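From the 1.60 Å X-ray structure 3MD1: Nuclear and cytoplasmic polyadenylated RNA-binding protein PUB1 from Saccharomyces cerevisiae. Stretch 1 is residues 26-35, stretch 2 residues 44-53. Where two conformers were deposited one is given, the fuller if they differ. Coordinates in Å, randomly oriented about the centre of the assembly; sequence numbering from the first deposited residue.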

# COMPACT_ATOMS: atom_id res chain seq x y z
N PRO A 26 -8.19 4.34 -10.79
CA PRO A 26 -9.29 3.51 -11.30
C PRO A 26 -9.37 2.17 -10.58
O PRO A 26 -8.34 1.51 -10.36
CB PRO A 26 -8.91 3.29 -12.77
CG PRO A 26 -8.14 4.51 -13.13
CD PRO A 26 -7.41 4.95 -11.89
N SER A 27 -10.59 1.79 -10.20
CA SER A 27 -10.89 0.50 -9.56
C SER A 27 -10.46 0.33 -8.10
O SER A 27 -10.62 -0.76 -7.55
CB SER A 27 -10.39 -0.67 -10.42
OG SER A 27 -11.08 -0.68 -11.66
N TYR A 28 -9.93 1.39 -7.49
CA TYR A 28 -9.56 1.37 -6.07
C TYR A 28 -10.74 0.99 -5.19
O TYR A 28 -11.87 1.48 -5.40
CB TYR A 28 -9.02 2.75 -5.64
CG TYR A 28 -8.89 2.96 -4.14
CD1 TYR A 28 -7.71 2.62 -3.47
CD2 TYR A 28 -9.94 3.50 -3.40
CE1 TYR A 28 -7.59 2.82 -2.10
CE2 TYR A 28 -9.83 3.70 -2.02
CZ TYR A 28 -8.65 3.37 -1.38
OH TYR A 28 -8.52 3.56 -0.04
N LEU A 29 -10.48 0.14 -4.21
CA LEU A 29 -11.48 -0.30 -3.25
C LEU A 29 -11.18 0.16 -1.83
O LEU A 29 -12.06 0.69 -1.14
CB LEU A 29 -11.60 -1.83 -3.27
CG LEU A 29 -12.32 -2.48 -4.44
CD1 LEU A 29 -12.10 -3.99 -4.40
CD2 LEU A 29 -13.82 -2.15 -4.41
N SER A 30 -9.94 -0.07 -1.39
CA SER A 30 -9.58 0.10 0.02
C SER A 30 -8.07 0.13 0.23
O SER A 30 -7.31 -0.28 -0.64
CB SER A 30 -10.19 -1.04 0.84
OG SER A 30 -9.81 -2.29 0.29
N GLY A 31 -7.66 0.61 1.40
CA GLY A 31 -6.25 0.54 1.82
C GLY A 31 -6.10 0.37 3.32
O GLY A 31 -6.91 0.88 4.09
N HIS A 32 -5.06 -0.36 3.75
CA HIS A 32 -4.79 -0.60 5.18
C HIS A 32 -3.30 -0.60 5.48
O HIS A 32 -2.52 -1.26 4.79
CB HIS A 32 -5.33 -1.96 5.65
CG HIS A 32 -6.80 -2.10 5.55
ND1 HIS A 32 -7.42 -2.66 4.45
CD2 HIS A 32 -7.79 -1.77 6.42
CE1 HIS A 32 -8.73 -2.66 4.65
NE2 HIS A 32 -8.98 -2.14 5.83
N VAL A 33 -2.91 0.10 6.54
CA VAL A 33 -1.55 0.01 7.05
C VAL A 33 -1.50 -1.10 8.08
O VAL A 33 -2.32 -1.14 8.99
CB VAL A 33 -1.07 1.34 7.70
CG1 VAL A 33 0.29 1.17 8.32
CG2 VAL A 33 -1.03 2.45 6.68
N MET A 34 -0.53 -2.00 7.93
CA MET A 34 -0.32 -3.08 8.90
C MET A 34 0.39 -2.61 10.16
O MET A 34 1.35 -1.85 10.12
CB MET A 34 0.46 -4.24 8.29
CG MET A 34 -0.19 -4.79 7.05
SD MET A 34 -1.89 -5.23 7.40
CE MET A 34 -1.61 -6.68 8.39
N TRP A 35 -0.09 -3.09 11.30
CA TRP A 35 0.53 -2.73 12.57
C TRP A 35 0.58 -3.95 13.46
O TRP A 35 -0.20 -4.90 13.30
CB TRP A 35 -0.20 -1.58 13.25
CG TRP A 35 -1.68 -1.79 13.43
CD1 TRP A 35 -2.66 -1.62 12.49
CD2 TRP A 35 -2.35 -2.15 14.64
NE1 TRP A 35 -3.90 -1.87 13.03
CE2 TRP A 35 -3.74 -2.21 14.35
CE3 TRP A 35 -1.92 -2.44 15.94
CZ2 TRP A 35 -4.69 -2.53 15.32
CZ3 TRP A 35 -2.86 -2.77 16.90
CH2 TRP A 35 -4.23 -2.82 16.58
N GLY A 44 5.29 -0.71 8.87
CA GLY A 44 5.97 -0.02 7.75
C GLY A 44 5.57 -0.57 6.39
O GLY A 44 6.28 -0.38 5.39
N TYR A 45 4.44 -1.25 6.34
CA TYR A 45 3.87 -1.67 5.07
C TYR A 45 2.37 -1.77 5.19
O TYR A 45 1.83 -1.72 6.29
CB TYR A 45 4.48 -2.99 4.55
CG TYR A 45 4.37 -4.18 5.49
CD1 TYR A 45 5.45 -4.56 6.29
CD2 TYR A 45 3.22 -4.94 5.53
CE1 TYR A 45 5.38 -5.64 7.12
CE2 TYR A 45 3.13 -6.07 6.38
CZ TYR A 45 4.22 -6.40 7.17
OH TYR A 45 4.17 -7.49 8.00
N GLY A 46 1.72 -1.87 4.03
CA GLY A 46 0.28 -1.87 3.98
C GLY A 46 -0.21 -2.54 2.70
O GLY A 46 0.59 -3.02 1.90
N PHE A 47 -1.52 -2.55 2.52
CA PHE A 47 -2.14 -3.13 1.33
C PHE A 47 -3.12 -2.15 0.70
O PHE A 47 -3.79 -1.38 1.41
CB PHE A 47 -2.93 -4.40 1.70
CG PHE A 47 -2.08 -5.50 2.22
CD1 PHE A 47 -1.39 -6.33 1.35
CD2 PHE A 47 -1.98 -5.72 3.59
CE1 PHE A 47 -0.59 -7.37 1.84
CE2 PHE A 47 -1.19 -6.74 4.09
CZ PHE A 47 -0.49 -7.57 3.21
N VAL A 48 -3.24 -2.22 -0.63
CA VAL A 48 -4.24 -1.47 -1.41
C VAL A 48 -4.96 -2.44 -2.37
O VAL A 48 -4.30 -3.20 -3.09
CB VAL A 48 -3.60 -0.30 -2.18
CG1 VAL A 48 -4.67 0.44 -2.98
CG2 VAL A 48 -2.93 0.67 -1.21
N SER A 49 -6.29 -2.41 -2.36
CA SER A 49 -7.13 -3.36 -3.11
C SER A 49 -7.81 -2.70 -4.31
O SER A 49 -8.16 -1.53 -4.26
CB SER A 49 -8.20 -3.96 -2.18
OG SER A 49 -8.93 -4.98 -2.83
N PHE A 50 -7.99 -3.49 -5.37
CA PHE A 50 -8.64 -3.03 -6.62
C PHE A 50 -9.61 -4.07 -7.18
O PHE A 50 -9.44 -5.28 -6.93
CB PHE A 50 -7.58 -2.73 -7.70
CG PHE A 50 -6.63 -1.62 -7.34
CD1 PHE A 50 -5.53 -1.85 -6.52
CD2 PHE A 50 -6.81 -0.34 -7.86
CE1 PHE A 50 -4.66 -0.81 -6.19
CE2 PHE A 50 -5.93 0.70 -7.55
CZ PHE A 50 -4.86 0.46 -6.71
N THR A 51 -10.60 -3.63 -7.95
CA THR A 51 -11.53 -4.57 -8.61
C THR A 51 -10.91 -5.23 -9.84
O THR A 51 -11.31 -6.33 -10.24
CB THR A 51 -12.88 -3.92 -9.02
OG1 THR A 51 -12.66 -2.98 -10.08
CG2 THR A 51 -13.56 -3.25 -7.85
N SER A 52 -9.91 -4.56 -10.42
CA SER A 52 -9.38 -4.89 -11.74
C SER A 52 -7.86 -5.11 -11.70
O SER A 52 -7.13 -4.31 -11.12
CB SER A 52 -9.71 -3.77 -12.72
OG SER A 52 -8.84 -3.79 -13.84
N GLN A 53 -7.41 -6.20 -12.32
CA GLN A 53 -5.98 -6.51 -12.37
C GLN A 53 -5.18 -5.46 -13.13
O GLN A 53 -4.13 -5.00 -12.64
CB GLN A 53 -5.73 -7.90 -12.97
CG GLN A 53 -4.27 -8.34 -12.87
CD GLN A 53 -4.00 -9.64 -13.59
OE1 GLN A 53 -4.92 -10.39 -13.91
NE2 GLN A 53 -2.73 -9.92 -13.84

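The apolar centre lies on the sheet face that carries Tyr28, Val33, Val48 and Phe50. There Tyr28 CD1 comes 3.8 Å from Val48 CG1, which sits near the plane of the tyrosine ring, so the methyl meets the ring edge. Tyr28 also pairs directly with Phe50 in a non-hydrogen-bonded antiparallel bridge, their CA atoms 4.5 Å apart, and Tyr28 CB lies 4.2 Å from Phe50 CE2. Two glycines also lie in non-hydrogen-bonded bridges here. Gly31 faces Val48 at a CA-CA distance of 4.3 Å, where a CB would meet no clash. Gly46 faces Val33 at 4.0 Å between CA atoms, and there a side chain is excluded: an ideal CB would fall 2.5 Å from His32 O.

Further along the strands, Met34, with all three chi angles in m, places CG 3.6 Å from Tyr45 CE2 and 3.7 Å from Phe47 CE2, so one methylene touches two aromatic rings. Its SD lies 4.9 Å from the centroid of the Phe47 ring and 84° off the ring normal, an approach at the edge.

The backbone ties the strands together; their directions differ by 159°, close to antiparallel. His32 and Phe47 form a reciprocal pair, His32 N to Phe47 O at 2.9 Å and Phe47 N to His32 O at 2.8 Å. Met34 N donates to Tyr45 O at 2.9 Å. Toward the other end, Ser49 N donates to Ser30 O (2.9 Å, 170°, the straightest of the set), whereas Ser49 O accepts from Leu29 N at 2.9 Å.

At the polar edge, Ser27 O accepts from Thr51 N at 2.9 Å and also receives a CA-H...O contact from Phe50 CA at 3.2 Å. The hydroxyls Ser27 OG and Thr51 OG1 approach to 3.2 Å, a separation that leaves hydrogen bonding between them open.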